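Local coordinates for tail spike protein gp49 (Pseudomonas phage LKA1, PDB 4RU4) that probably acts as a lyase on the O-specific polysaccharide of Pseudomonas, degrading the host cell envelope as the phage enters, at residues B[354-359]-B[380-385]; B[575-580]-B[591-596]; B[55-60]-B[77-82]; B[201-206]-B[227-232]; B[485-490]-B[509-514]. All coordinates share one frame; numbering follows the deposited sequence.

Contact 1: B[354-359]-B[380-385]; sequences KDISYR and GTFLLD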
# COMPACT_ATOMS: atom_id res chain seq x y z
N LYS B 354 -10.66 18.29 -1.45
CA LYS B 354 -10.25 18.09 -2.85
C LYS B 354 -9.12 17.09 -2.92
O LYS B 354 -8.17 17.19 -2.16
CB LYS B 354 -9.76 19.42 -3.45
CG LYS B 354 -9.10 19.28 -4.87
CD LYS B 354 -8.83 20.66 -5.52
CE LYS B 354 -7.99 20.56 -6.80
NZ LYS B 354 -7.71 21.96 -7.34
N ASP B 355 -9.20 16.14 -3.86
CA ASP B 355 -8.11 15.18 -4.09
C ASP B 355 -7.77 14.38 -2.83
O ASP B 355 -6.68 14.52 -2.26
CB ASP B 355 -6.86 15.87 -4.68
CG ASP B 355 -7.12 16.45 -6.06
OD1 ASP B 355 -8.14 16.09 -6.69
OD2 ASP B 355 -6.31 17.29 -6.52
N ILE B 356 -8.71 13.55 -2.41
CA ILE B 356 -8.57 12.74 -1.19
C ILE B 356 -8.64 11.24 -1.53
O ILE B 356 -9.48 10.83 -2.33
CB ILE B 356 -9.71 13.05 -0.24
CG1 ILE B 356 -9.72 14.55 0.12
CG2 ILE B 356 -9.68 12.12 0.99
CD1 ILE B 356 -8.44 15.11 0.70
N SER B 357 -7.78 10.41 -0.93
CA SER B 357 -7.80 8.99 -1.25
C SER B 357 -7.74 8.16 0.03
O SER B 357 -7.13 8.59 1.03
CB SER B 357 -6.62 8.61 -2.16
OG SER B 357 -6.45 9.58 -3.19
N TYR B 358 -8.38 6.99 -0.01
CA TYR B 358 -8.17 5.91 0.95
C TYR B 358 -7.58 4.75 0.17
O TYR B 358 -8.15 4.36 -0.86
CB TYR B 358 -9.51 5.50 1.60
CG TYR B 358 -10.02 6.57 2.51
CD1 TYR B 358 -10.70 7.67 2.00
CD2 TYR B 358 -9.76 6.52 3.89
CE1 TYR B 358 -11.14 8.70 2.85
CE2 TYR B 358 -10.18 7.54 4.73
CZ TYR B 358 -10.88 8.63 4.21
OH TYR B 358 -11.29 9.67 5.03
N ARG B 359 -6.45 4.21 0.62
CA ARG B 359 -5.75 3.16 -0.13
C ARG B 359 -5.45 1.97 0.76
O ARG B 359 -4.77 2.13 1.78
CB ARG B 359 -4.42 3.67 -0.68
CG ARG B 359 -4.54 4.96 -1.50
CD ARG B 359 -3.15 5.44 -1.93
NE ARG B 359 -3.22 6.38 -3.05
CZ ARG B 359 -2.96 7.68 -2.98
NH1 ARG B 359 -2.55 8.24 -1.84
NH2 ARG B 359 -3.07 8.43 -4.08
N GLY B 380 -12.53 17.96 -7.63
CA GLY B 380 -11.34 17.13 -7.79
C GLY B 380 -11.67 15.65 -7.72
O GLY B 380 -12.76 15.23 -8.07
N THR B 381 -10.71 14.85 -7.28
CA THR B 381 -10.86 13.41 -7.41
C THR B 381 -10.91 12.76 -6.03
O THR B 381 -10.10 13.08 -5.16
CB THR B 381 -9.67 12.86 -8.23
OG1 THR B 381 -9.72 13.43 -9.54
CG2 THR B 381 -9.69 11.33 -8.33
N PHE B 382 -11.85 11.85 -5.85
CA PHE B 382 -12.01 11.20 -4.56
C PHE B 382 -12.02 9.70 -4.79
O PHE B 382 -12.83 9.19 -5.59
CB PHE B 382 -13.31 11.69 -3.91
CG PHE B 382 -13.34 13.18 -3.76
CD1 PHE B 382 -13.78 13.99 -4.81
CD2 PHE B 382 -12.86 13.78 -2.60
CE1 PHE B 382 -13.78 15.40 -4.69
CE2 PHE B 382 -12.85 15.19 -2.48
CZ PHE B 382 -13.32 15.98 -3.52
N LEU B 383 -11.12 9.00 -4.11
CA LEU B 383 -10.74 7.65 -4.50
C LEU B 383 -10.85 6.71 -3.32
O LEU B 383 -10.40 7.05 -2.22
CB LEU B 383 -9.29 7.66 -5.01
CG LEU B 383 -8.60 6.33 -5.36
CD1 LEU B 383 -9.38 5.56 -6.44
CD2 LEU B 383 -7.17 6.56 -5.83
N LEU B 384 -11.48 5.55 -3.54
CA LEU B 384 -11.36 4.40 -2.63
C LEU B 384 -10.58 3.36 -3.42
O LEU B 384 -11.12 2.69 -4.31
CB LEU B 384 -12.73 3.83 -2.23
CG LEU B 384 -13.65 4.75 -1.44
CD1 LEU B 384 -14.93 4.02 -1.03
CD2 LEU B 384 -12.93 5.28 -0.21
N ASP B 385 -9.30 3.22 -3.08
CA ASP B 385 -8.37 2.45 -3.85
C ASP B 385 -8.13 1.11 -3.18
O ASP B 385 -7.39 1.05 -2.18
CB ASP B 385 -7.06 3.25 -3.86
CG ASP B 385 -6.00 2.66 -4.75
OD1 ASP B 385 -5.81 1.41 -4.80
OD2 ASP B 385 -5.34 3.47 -5.43
O HOH W 1 -7.69 11.22 -5.36
O HOH W 2 -3.78 6.05 -5.83
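Asp-355 OD1 is gripped from two directions: the backbone N of Thr-381 donates to Asp-355 OD1 over 2.9 Å, and Arg-430 of the second subunit forms a salt bridge with the same oxygen. The carboxylate reaches back across, its CG anti to the carbonyl carbon (chi1 -65°), although the CB leaves the backbone away from the partner strand. A main-chain amide is thereby held by a side chain just where the chain turns its corner, before regular parallel pairing takes over. The most direct of the backbone bonds that follow runs from Asp-385 N to Tyr-358 O at 2.7 Å, with 170° at the hydrogen. Side chains of bridged residues then pack beside one another. Phe-382 turns its CD2 to within 4.0 Å of Ile-356 CB, while one ring face receives Asp-355 N; Leu-384 CD2 lies 3.9 Å from Tyr-358 CB, the two side chains pointing the same way. On the face that carries Ser-357 and Leu-383, a water accepts from Arg-359 NE and donates to Asp-385 OD2, atoms 4.3 Å apart and too distant for a direct salt bridge. The guanidinium instead pairs with Glu-341, and His-360 of the second subunit bonds to Asp-385 OD1. These are successive rungs of the parallel beta-helix of the pectin lyase-like domain, with strand 338-341 flanking 356-359 and strand 420-425 flanking 380-385.

Contact 2: B[575-580]-B[591-596]; sequences LGLFTD and NQLNWQ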
# COMPACT_ATOMS: atom_id res chain seq x y z
N LEU B 575 -36.42 -11.78 -28.07
CA LEU B 575 -35.56 -12.27 -29.13
C LEU B 575 -36.47 -12.83 -30.21
O LEU B 575 -37.55 -13.36 -29.91
CB LEU B 575 -34.67 -13.38 -28.58
CG LEU B 575 -33.80 -13.03 -27.38
CD1 LEU B 575 -32.88 -14.23 -27.05
CD2 LEU B 575 -32.98 -11.77 -27.64
N GLY B 576 -36.05 -12.72 -31.46
CA GLY B 576 -36.86 -13.22 -32.55
C GLY B 576 -36.06 -13.80 -33.70
O GLY B 576 -34.96 -13.34 -33.98
N LEU B 577 -36.63 -14.80 -34.37
CA LEU B 577 -36.05 -15.32 -35.60
C LEU B 577 -37.16 -15.29 -36.67
O LEU B 577 -38.18 -15.95 -36.49
CB LEU B 577 -35.57 -16.77 -35.40
CG LEU B 577 -34.90 -17.42 -36.61
CD1 LEU B 577 -33.55 -16.75 -36.89
CD2 LEU B 577 -34.73 -18.94 -36.43
N PHE B 578 -36.97 -14.50 -37.73
CA PHE B 578 -38.05 -14.17 -38.68
C PHE B 578 -37.53 -14.44 -40.09
O PHE B 578 -36.44 -13.98 -40.44
CB PHE B 578 -38.40 -12.67 -38.63
CG PHE B 578 -39.22 -12.25 -37.43
CD1 PHE B 578 -38.67 -12.20 -36.17
CD2 PHE B 578 -40.56 -11.86 -37.60
CE1 PHE B 578 -39.42 -11.78 -35.06
CE2 PHE B 578 -41.31 -11.45 -36.52
CZ PHE B 578 -40.74 -11.42 -35.23
N THR B 579 -38.28 -15.16 -40.92
CA THR B 579 -37.80 -15.35 -42.30
C THR B 579 -37.82 -13.96 -42.93
O THR B 579 -38.70 -13.14 -42.60
CB THR B 579 -38.68 -16.33 -43.10
OG1 THR B 579 -39.99 -15.78 -43.31
CG2 THR B 579 -38.80 -17.68 -42.36
N ASP B 580 -36.85 -13.64 -43.79
CA ASP B 580 -36.78 -12.24 -44.24
C ASP B 580 -38.04 -11.85 -45.03
O ASP B 580 -38.55 -10.73 -44.90
CB ASP B 580 -35.52 -11.96 -45.07
CG ASP B 580 -35.26 -10.47 -45.26
OD1 ASP B 580 -35.45 -9.66 -44.30
OD2 ASP B 580 -34.86 -10.09 -46.38
N ASN B 591 -32.89 -23.86 -32.94
CA ASN B 591 -31.93 -22.83 -33.28
C ASN B 591 -31.49 -22.21 -31.97
O ASN B 591 -32.29 -22.14 -31.03
CB ASN B 591 -32.58 -21.72 -34.12
CG ASN B 591 -33.31 -22.25 -35.34
OD1 ASN B 591 -32.82 -22.15 -36.47
ND2 ASN B 591 -34.49 -22.82 -35.12
N GLN B 592 -30.24 -21.76 -31.88
CA GLN B 592 -29.79 -21.06 -30.68
C GLN B 592 -29.69 -19.56 -30.97
O GLN B 592 -28.88 -19.15 -31.82
CB GLN B 592 -28.41 -21.59 -30.23
CG GLN B 592 -28.38 -23.05 -29.84
CD GLN B 592 -29.21 -23.35 -28.59
OE1 GLN B 592 -29.50 -22.46 -27.81
NE2 GLN B 592 -29.59 -24.59 -28.42
N LEU B 593 -30.50 -18.76 -30.29
CA LEU B 593 -30.41 -17.31 -30.38
C LEU B 593 -29.40 -16.81 -29.33
O LEU B 593 -29.65 -16.88 -28.13
CB LEU B 593 -31.79 -16.64 -30.22
CG LEU B 593 -32.81 -17.08 -31.29
CD1 LEU B 593 -34.07 -16.18 -31.26
CD2 LEU B 593 -32.16 -17.06 -32.68
N ASN B 594 -28.23 -16.38 -29.80
CA ASN B 594 -27.15 -15.88 -28.95
C ASN B 594 -27.32 -14.37 -28.79
O ASN B 594 -27.18 -13.62 -29.77
CB ASN B 594 -25.79 -16.12 -29.62
CG ASN B 594 -25.38 -17.59 -29.68
OD1 ASN B 594 -24.27 -17.94 -29.27
ND2 ASN B 594 -26.27 -18.46 -30.19
N TRP B 595 -27.65 -13.92 -27.59
CA TRP B 595 -28.00 -12.51 -27.41
C TRP B 595 -27.05 -11.90 -26.41
O TRP B 595 -26.47 -12.61 -25.55
CB TRP B 595 -29.45 -12.37 -26.90
CG TRP B 595 -29.59 -12.85 -25.46
CD1 TRP B 595 -29.85 -14.13 -25.06
CD2 TRP B 595 -29.44 -12.08 -24.26
NE1 TRP B 595 -29.88 -14.21 -23.68
CE2 TRP B 595 -29.63 -12.96 -23.17
CE3 TRP B 595 -29.16 -10.73 -24.00
CZ2 TRP B 595 -29.56 -12.54 -21.83
CZ3 TRP B 595 -29.08 -10.30 -22.68
CH2 TRP B 595 -29.28 -11.22 -21.60
N GLN B 596 -26.86 -10.59 -26.52
CA GLN B 596 -26.12 -9.88 -25.48
C GLN B 596 -26.48 -8.40 -25.47
O GLN B 596 -27.01 -7.87 -26.45
CB GLN B 596 -24.61 -10.08 -25.64
CG GLN B 596 -23.99 -9.41 -26.88
CD GLN B 596 -22.63 -9.98 -27.14
OE1 GLN B 596 -22.50 -11.14 -27.53
NE2 GLN B 596 -21.60 -9.20 -26.86
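Leu-575 meets Trp-595 by both branches, its CD1 lying 3.6 Å from Trp-595 CD1 and its CD2 3.7 Å from Trp-595 CB. The two side chains cross at about a right angle, Trp-595 CG lying between the backbone N and the carbonyl carbon (chi1 70°). Next to them, Leu-593 CD1 rests 3.9 Å from Leu-575 CB and equally close to the carbonyl carbon of Gly-576. At the far end Leu-577 CD2 lies 3.7 Å from Asn-591 OD1, an oxygen that accepts a hydrogen bond from Lys-550; these two side chains also cross at about a right angle. No hydrogen bond joins the segments, and the strand axes are 8.4 Å apart at 134°, as expected for facing sheets in an Ig-like sandwich rather than for paired neighbours. Strand 572-578 is positioned by antiparallel pairing with 529-535 and 562-568, and Val-534 touches both Leu-575 and Trp-595. Strand 590-600 belongs to the facing layer, running antiparallel to its neighbours 510-522 and 545-551.

Contact 3: B[55-60]-B[77-82]; sequences IDWAAL and YQINRG
Trp-57 CG lies anti to the backbone N (chi1 167°), and the indole beyond it reaches the corner of the chain at Asn-80 and Arg-81, while Asp-56 holds its CG anti to the carbonyl carbon (chi1 -70°), beside its own backbone N. Trp-57 NE1 donates to Gly-82 O over 2.9 Å; the oxygen lies in the indole plane, whereas the N-H arrives from above the carbonyl plane. Arg-81 CB sits over one face of the five-membered ring of Trp-57, 3.7 Å from its centroid, a CH-pi contact. At the other end Asp-56 OD2 accepts a nearly straight bond (167°) from Gln-78 N at 2.9 Å, on the anti side of the carboxylate. Between them Ile-79 CG2 packs 3.7 Å from Trp-57 CB, and Leu-60 CD1 lies 4.0 Å from Tyr-77 CB. Helix segment 55-60 runs nearly perpendicular to strand segment 77-79, across the start of the parallel beta-helix. Because Val-23 and Gly-24 donate to Asp-56 OD1, three main-chain N-H groups share this buried carboxylate, an environment that would probably stabilise its charge.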
# COMPACT_ATOMS: atom_id res chain seq x y z
N ILE B 55 5.17 21.62 43.06
CA ILE B 55 6.61 21.52 42.89
C ILE B 55 6.98 20.79 41.57
O ILE B 55 7.89 21.22 40.87
CB ILE B 55 7.26 20.85 44.13
CG1 ILE B 55 7.24 21.83 45.32
CG2 ILE B 55 8.69 20.35 43.81
CD1 ILE B 55 7.42 21.17 46.72
N ASP B 56 6.25 19.73 41.22
CA ASP B 56 6.56 18.99 39.99
C ASP B 56 6.41 19.89 38.77
O ASP B 56 7.21 19.83 37.84
CB ASP B 56 5.66 17.77 39.81
CG ASP B 56 5.96 16.65 40.81
OD1 ASP B 56 7.12 16.54 41.27
OD2 ASP B 56 5.02 15.88 41.13
N TRP B 57 5.37 20.73 38.78
CA TRP B 57 5.18 21.64 37.66
C TRP B 57 6.31 22.67 37.61
O TRP B 57 6.93 22.91 36.55
CB TRP B 57 3.82 22.35 37.71
CG TRP B 57 3.83 23.50 36.71
CD1 TRP B 57 3.56 23.43 35.37
CD2 TRP B 57 4.17 24.87 36.98
NE1 TRP B 57 3.70 24.66 34.79
CE2 TRP B 57 4.09 25.57 35.75
CE3 TRP B 57 4.55 25.57 38.13
CZ2 TRP B 57 4.36 26.91 35.65
CZ3 TRP B 57 4.81 26.92 38.04
CH2 TRP B 57 4.71 27.58 36.81
N ALA B 58 6.58 23.30 38.75
CA ALA B 58 7.64 24.29 38.83
C ALA B 58 8.98 23.70 38.35
O ALA B 58 9.71 24.32 37.56
CB ALA B 58 7.76 24.86 40.28
N ALA B 59 9.29 22.48 38.79
CA ALA B 59 10.53 21.82 38.38
C ALA B 59 10.58 21.50 36.88
O ALA B 59 11.61 21.72 36.21
CB ALA B 59 10.77 20.53 39.22
N LEU B 60 9.48 20.97 36.34
CA LEU B 60 9.44 20.59 34.93
C LEU B 60 9.50 21.82 34.07
O LEU B 60 10.23 21.86 33.09
CB LEU B 60 8.15 19.84 34.62
CG LEU B 60 8.20 18.34 34.78
CD1 LEU B 60 6.78 17.81 34.82
CD2 LEU B 60 8.98 17.75 33.61
N TYR B 77 4.33 12.83 37.77
CA TYR B 77 4.53 14.24 38.11
C TYR B 77 3.21 15.01 38.10
O TYR B 77 2.49 15.03 37.10
CB TYR B 77 5.51 14.83 37.10
CG TYR B 77 6.84 14.11 37.08
CD1 TYR B 77 7.05 12.99 36.26
CD2 TYR B 77 7.90 14.55 37.86
CE1 TYR B 77 8.27 12.34 36.25
CE2 TYR B 77 9.13 13.91 37.85
CZ TYR B 77 9.30 12.80 37.04
OH TYR B 77 10.52 12.15 37.02
N GLN B 78 2.89 15.65 39.22
CA GLN B 78 1.62 16.33 39.37
C GLN B 78 1.78 17.78 38.97
O GLN B 78 2.61 18.50 39.54
CB GLN B 78 1.13 16.26 40.83
CG GLN B 78 1.26 14.84 41.43
CD GLN B 78 0.40 13.84 40.69
OE1 GLN B 78 -0.84 13.95 40.69
NE2 GLN B 78 1.04 12.89 39.99
N ILE B 79 0.98 18.22 37.99
CA ILE B 79 1.08 19.60 37.53
C ILE B 79 -0.27 20.30 37.55
O ILE B 79 -1.30 19.70 37.28
CB ILE B 79 1.72 19.68 36.12
CG1 ILE B 79 0.81 19.02 35.07
CG2 ILE B 79 3.12 19.06 36.15
CD1 ILE B 79 1.16 19.33 33.61
N ASN B 80 -0.28 21.57 37.92
CA ASN B 80 -1.54 22.29 37.99
C ASN B 80 -1.59 23.37 36.91
O ASN B 80 -2.54 24.14 36.86
CB ASN B 80 -1.70 22.94 39.36
CG ASN B 80 -0.62 23.95 39.64
OD1 ASN B 80 0.55 23.59 39.76
ND2 ASN B 80 -1.00 25.22 39.73
N ARG B 81 -0.56 23.42 36.07
CA ARG B 81 -0.51 24.40 34.98
C ARG B 81 0.12 23.73 33.79
O ARG B 81 0.87 22.76 33.96
CB ARG B 81 0.40 25.59 35.33
CG ARG B 81 -0.09 26.45 36.47
CD ARG B 81 0.74 27.74 36.67
NE ARG B 81 0.33 28.30 37.94
CZ ARG B 81 -0.73 29.10 38.08
NH1 ARG B 81 -1.43 29.48 37.02
NH2 ARG B 81 -1.06 29.54 39.28
N GLY B 82 -0.11 24.27 32.60
CA GLY B 82 0.52 23.71 31.43
C GLY B 82 2.03 23.85 31.48
O GLY B 82 2.56 24.78 32.09

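Contact 4: B[201-206]-B[227-232]; sequences VVSGVV and AVVSPR
The two backbones approach without regular strand pairing, nearing 4.7 Å between the CA atoms of Val-206 and Pro-231, and the left-handed conformations of Ala-227 and Ser-230 kink the second chain. Arg-232 N donates to Val-206 O over 2.9 Å from above the carbonyl plane. The other direct bond uses a side chain: Ser-203 OG, placed between its backbone N and carbonyl carbon (chi1 60°), accepts a nearly straight bond (171°) from Val-229 N at 3.1 Å. The same hydroxyl donates to a water that in turn donates to Val-229 O at 2.8 Å, so a water fills in between the two close approaches of the chains. Apolar side chains cross obliquely alongside these bonds. Val-206 CG2 touches Val-228 CG1 at 3.7 Å, and Val-206 CB meets Pro-231 CB at 3.8 Å; toward the start of the segments, Val-201 CG1 lies 3.8 Å from Val-229 CG2. Arg-232 folds back so that NH1 bonds to Pro-231 O, while NH2 makes a salt bridge with Asp-253. Segment 201-206 runs from strand 197-202, which pairs antiparallel with 147-151 and 113-120, toward strand 206-209 of the parallel beta-helix. Strand 113-120 touches Val-201 and Val-206, and strand 206-209 pairs in parallel with 232-234.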
# COMPACT_ATOMS: atom_id res chain seq x y z
N VAL B 201 8.20 30.93 8.80
CA VAL B 201 7.94 30.12 9.98
C VAL B 201 9.23 29.98 10.77
O VAL B 201 10.18 29.35 10.31
CB VAL B 201 7.34 28.75 9.63
CG1 VAL B 201 7.05 27.97 10.90
CG2 VAL B 201 6.08 28.94 8.81
N VAL B 202 9.26 30.60 11.95
CA VAL B 202 10.48 30.68 12.74
C VAL B 202 10.24 29.84 13.98
O VAL B 202 9.31 30.11 14.76
CB VAL B 202 10.80 32.16 13.12
CG1 VAL B 202 12.05 32.27 13.97
CG2 VAL B 202 10.97 32.98 11.85
N SER B 203 11.04 28.79 14.14
CA SER B 203 10.87 27.87 15.25
C SER B 203 12.16 27.08 15.44
O SER B 203 13.01 27.05 14.57
CB SER B 203 9.73 26.89 14.93
OG SER B 203 10.02 26.15 13.75
N GLY B 204 12.28 26.44 16.60
CA GLY B 204 13.43 25.61 16.88
C GLY B 204 13.05 24.14 16.94
O GLY B 204 12.12 23.68 16.27
N VAL B 205 13.77 23.39 17.76
CA VAL B 205 13.61 21.94 17.77
C VAL B 205 12.45 21.51 18.68
O VAL B 205 12.45 21.83 19.87
CB VAL B 205 14.94 21.28 18.21
CG1 VAL B 205 14.81 19.75 18.34
CG2 VAL B 205 16.05 21.68 17.21
N VAL B 206 11.48 20.80 18.12
CA VAL B 206 10.44 20.17 18.92
C VAL B 206 10.49 18.66 18.80
O VAL B 206 10.36 18.09 17.71
CB VAL B 206 9.04 20.70 18.56
CG1 VAL B 206 7.94 19.95 19.32
CG2 VAL B 206 9.00 22.20 18.87
N ALA B 227 2.85 26.32 14.74
CA ALA B 227 3.82 27.11 13.95
C ALA B 227 5.25 26.62 14.10
O ALA B 227 6.17 27.42 14.39
CB ALA B 227 3.70 28.63 14.27
N VAL B 228 5.46 25.32 13.88
CA VAL B 228 6.79 24.76 13.99
C VAL B 228 7.13 23.93 12.74
O VAL B 228 6.25 23.22 12.21
CB VAL B 228 6.91 23.88 15.27
CG1 VAL B 228 8.26 23.17 15.33
CG2 VAL B 228 6.68 24.72 16.55
N VAL B 229 8.38 24.00 12.30
CA VAL B 229 8.90 23.19 11.21
C VAL B 229 9.44 21.85 11.72
O VAL B 229 10.31 21.82 12.59
CB VAL B 229 10.02 23.94 10.42
CG1 VAL B 229 10.71 23.01 9.38
CG2 VAL B 229 9.47 25.26 9.76
N SER B 230 8.89 20.75 11.18
CA SER B 230 9.29 19.38 11.49
C SER B 230 9.29 18.99 12.98
O SER B 230 10.25 18.36 13.48
CB SER B 230 10.63 19.03 10.85
OG SER B 230 10.53 19.18 9.44
N PRO B 231 8.19 19.33 13.69
CA PRO B 231 8.15 18.79 15.06
C PRO B 231 7.98 17.28 15.02
O PRO B 231 7.45 16.72 14.04
CB PRO B 231 6.91 19.45 15.66
CG PRO B 231 5.99 19.68 14.47
CD PRO B 231 6.93 19.99 13.30
N ARG B 232 8.42 16.62 16.09
CA ARG B 232 8.43 15.16 16.16
C ARG B 232 7.77 14.71 17.45
O ARG B 232 8.09 15.22 18.53
CB ARG B 232 9.88 14.66 16.13
CG ARG B 232 10.59 14.93 14.80
CD ARG B 232 9.97 14.07 13.72
NE ARG B 232 10.54 14.24 12.38
CZ ARG B 232 10.03 15.04 11.45
NH1 ARG B 232 8.96 15.80 11.73
NH2 ARG B 232 10.61 15.11 10.24
O HOH W 3 11.61 24.03 13.80
O HOH W 4 11.41 20.80 15.21

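Contact 5: B[485-490]-B[509-514]; sequences IVENLA and PMRMPV
Arg-511 lies beside Ile-485, pointing the same way; its chain bends at chi3 (-49°), which turns NE aside, and the guanidinium beyond lies against the isoleucine tip. Ile-485 CD1 rests over one face of that group, offset toward the rim and 3.8 Å from Arg-511 CZ. The edge of the guanidinium is used for charge: Arg-511 NH1 forms a salt bridge to Glu-487 OE1 at 2.8 Å, the oxygen lying in the guanidinium plane although the donor stands above the carboxylate plane. A water donates to Glu-487 OE2 and accepts a weak bond from Arg-511 NH1, and Ser-457 also bonds to this second oxygen. Across the guanidinium, Arg-511 NH2 pairs with the C-terminal carboxylate of Val-602 and reaches Leu-489 O of the second subunit. Val-486 makes the remaining contacts. Its N donates to Arg-511 O in an almost straight bond (176°) of 3.0 Å, its CG2 packs 3.9 Å from Met-512 CE, and its CG1 is 4.2 Å from Pro-513 CG. Pro-513, which has no N-H to offer, sets its CD 3.4 Å from Val-486 O where the strands part. This is the parallel pairing at the C-terminal end of the beta-helix: strand 484-487 lies between 452-463 and 510-522, and the latter continues antiparallel to 590-600 in the C-terminal Ig-like domain.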
# COMPACT_ATOMS: atom_id res chain seq x y z
N ILE B 485 -19.54 5.22 -15.24
CA ILE B 485 -19.00 3.89 -15.57
C ILE B 485 -19.25 2.92 -14.43
O ILE B 485 -18.94 3.22 -13.27
CB ILE B 485 -17.47 4.00 -15.85
CG1 ILE B 485 -17.25 4.73 -17.17
CG2 ILE B 485 -16.81 2.60 -15.88
CD1 ILE B 485 -15.80 5.21 -17.40
N VAL B 486 -19.88 1.79 -14.75
CA VAL B 486 -20.00 0.64 -13.86
C VAL B 486 -19.42 -0.58 -14.58
O VAL B 486 -19.86 -0.90 -15.66
CB VAL B 486 -21.49 0.36 -13.49
CG1 VAL B 486 -21.62 -0.90 -12.63
CG2 VAL B 486 -22.08 1.54 -12.75
N GLU B 487 -18.43 -1.26 -13.99
CA GLU B 487 -17.72 -2.29 -14.72
C GLU B 487 -17.02 -3.27 -13.79
O GLU B 487 -16.58 -2.91 -12.69
CB GLU B 487 -16.65 -1.67 -15.64
CG GLU B 487 -15.58 -0.84 -14.86
CD GLU B 487 -14.56 -0.15 -15.76
OE1 GLU B 487 -14.75 -0.15 -17.01
OE2 GLU B 487 -13.54 0.37 -15.23
N ASN B 488 -16.90 -4.51 -14.27
CA ASN B 488 -16.06 -5.52 -13.64
C ASN B 488 -16.41 -5.73 -12.18
O ASN B 488 -15.54 -5.85 -11.34
CB ASN B 488 -14.57 -5.19 -13.80
CG ASN B 488 -14.19 -4.93 -15.26
OD1 ASN B 488 -14.63 -5.64 -16.15
ND2 ASN B 488 -13.38 -3.91 -15.50
N LEU B 489 -17.71 -5.79 -11.87
CA LEU B 489 -18.13 -6.04 -10.48
C LEU B 489 -18.43 -7.51 -10.29
O LEU B 489 -18.98 -8.16 -11.18
CB LEU B 489 -19.37 -5.22 -10.15
CG LEU B 489 -19.21 -3.72 -10.31
CD1 LEU B 489 -20.51 -2.99 -9.90
CD2 LEU B 489 -17.99 -3.24 -9.50
N ALA B 490 -18.03 -8.05 -9.14
CA ALA B 490 -18.30 -9.44 -8.83
C ALA B 490 -19.32 -9.50 -7.68
O ALA B 490 -19.29 -8.65 -6.79
CB ALA B 490 -16.99 -10.17 -8.44
N PRO B 509 -22.31 10.15 -20.90
CA PRO B 509 -21.77 8.99 -21.63
C PRO B 509 -21.59 7.84 -20.63
O PRO B 509 -20.85 8.00 -19.66
CB PRO B 509 -20.40 9.48 -22.09
CG PRO B 509 -20.48 11.00 -22.04
CD PRO B 509 -21.35 11.25 -20.84
N MET B 510 -22.24 6.70 -20.88
CA MET B 510 -22.26 5.60 -19.95
C MET B 510 -21.51 4.40 -20.46
O MET B 510 -21.53 4.12 -21.65
CB MET B 510 -23.70 5.12 -19.72
CG MET B 510 -24.55 6.06 -18.94
SD MET B 510 -26.20 5.37 -18.85
CE MET B 510 -27.00 6.69 -17.94
N ARG B 511 -20.88 3.67 -19.53
CA ARG B 511 -20.43 2.30 -19.76
C ARG B 511 -21.10 1.40 -18.72
O ARG B 511 -21.01 1.67 -17.52
CB ARG B 511 -18.89 2.21 -19.68
CG ARG B 511 -18.34 0.85 -20.03
CD ARG B 511 -16.83 0.78 -19.79
NE ARG B 511 -16.13 1.89 -20.38
CZ ARG B 511 -15.05 2.48 -19.86
NH1 ARG B 511 -14.46 2.05 -18.74
NH2 ARG B 511 -14.54 3.50 -20.51
N MET B 512 -21.83 0.37 -19.18
CA MET B 512 -22.57 -0.54 -18.29
C MET B 512 -22.25 -1.98 -18.70
O MET B 512 -21.97 -2.24 -19.88
CB MET B 512 -24.10 -0.29 -18.37
CG MET B 512 -24.52 1.10 -17.90
SD MET B 512 -24.44 1.22 -16.10
CE MET B 512 -23.90 2.91 -15.88
N PRO B 513 -22.27 -2.90 -17.73
CA PRO B 513 -21.73 -4.26 -17.95
C PRO B 513 -22.53 -5.03 -19.00
O PRO B 513 -23.70 -4.73 -19.23
CB PRO B 513 -21.92 -4.94 -16.58
CG PRO B 513 -22.09 -3.81 -15.58
CD PRO B 513 -22.72 -2.68 -16.34
N VAL B 514 -21.88 -6.03 -19.59
CA VAL B 514 -22.49 -6.88 -20.61
C VAL B 514 -23.23 -8.06 -19.96
O VAL B 514 -22.73 -8.68 -19.02
CB VAL B 514 -21.40 -7.44 -21.57
CG1 VAL B 514 -22.02 -8.28 -22.69
CG2 VAL B 514 -20.59 -6.29 -22.14
O HOH W 5 -12.75 2.84 -16.06

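How the contacts relate
From the N terminus the contacts follow one another in series, none nested in or crossing another. Contact 3 comes first, closing a 16-residue loop that lays helix 55-65 on the opening rungs. Contact 4 then closes a 20-residue turn through strands 206-209, 212-214 and 221-226, about 24 Å from contact 3 between centres. Contact 1 closes one 20-residue turn of the beta-helix near the middle of the chain, and contact 5, about 20 Å on between centres, closes an 18-residue turn at its end. Contact 2, with a 10-residue loop, joins the two layers of the C-terminal domain. It touches contact 5 where Gln-596 packs on Val-514; strand 510-522 runs from the end of the beta-helix into that domain.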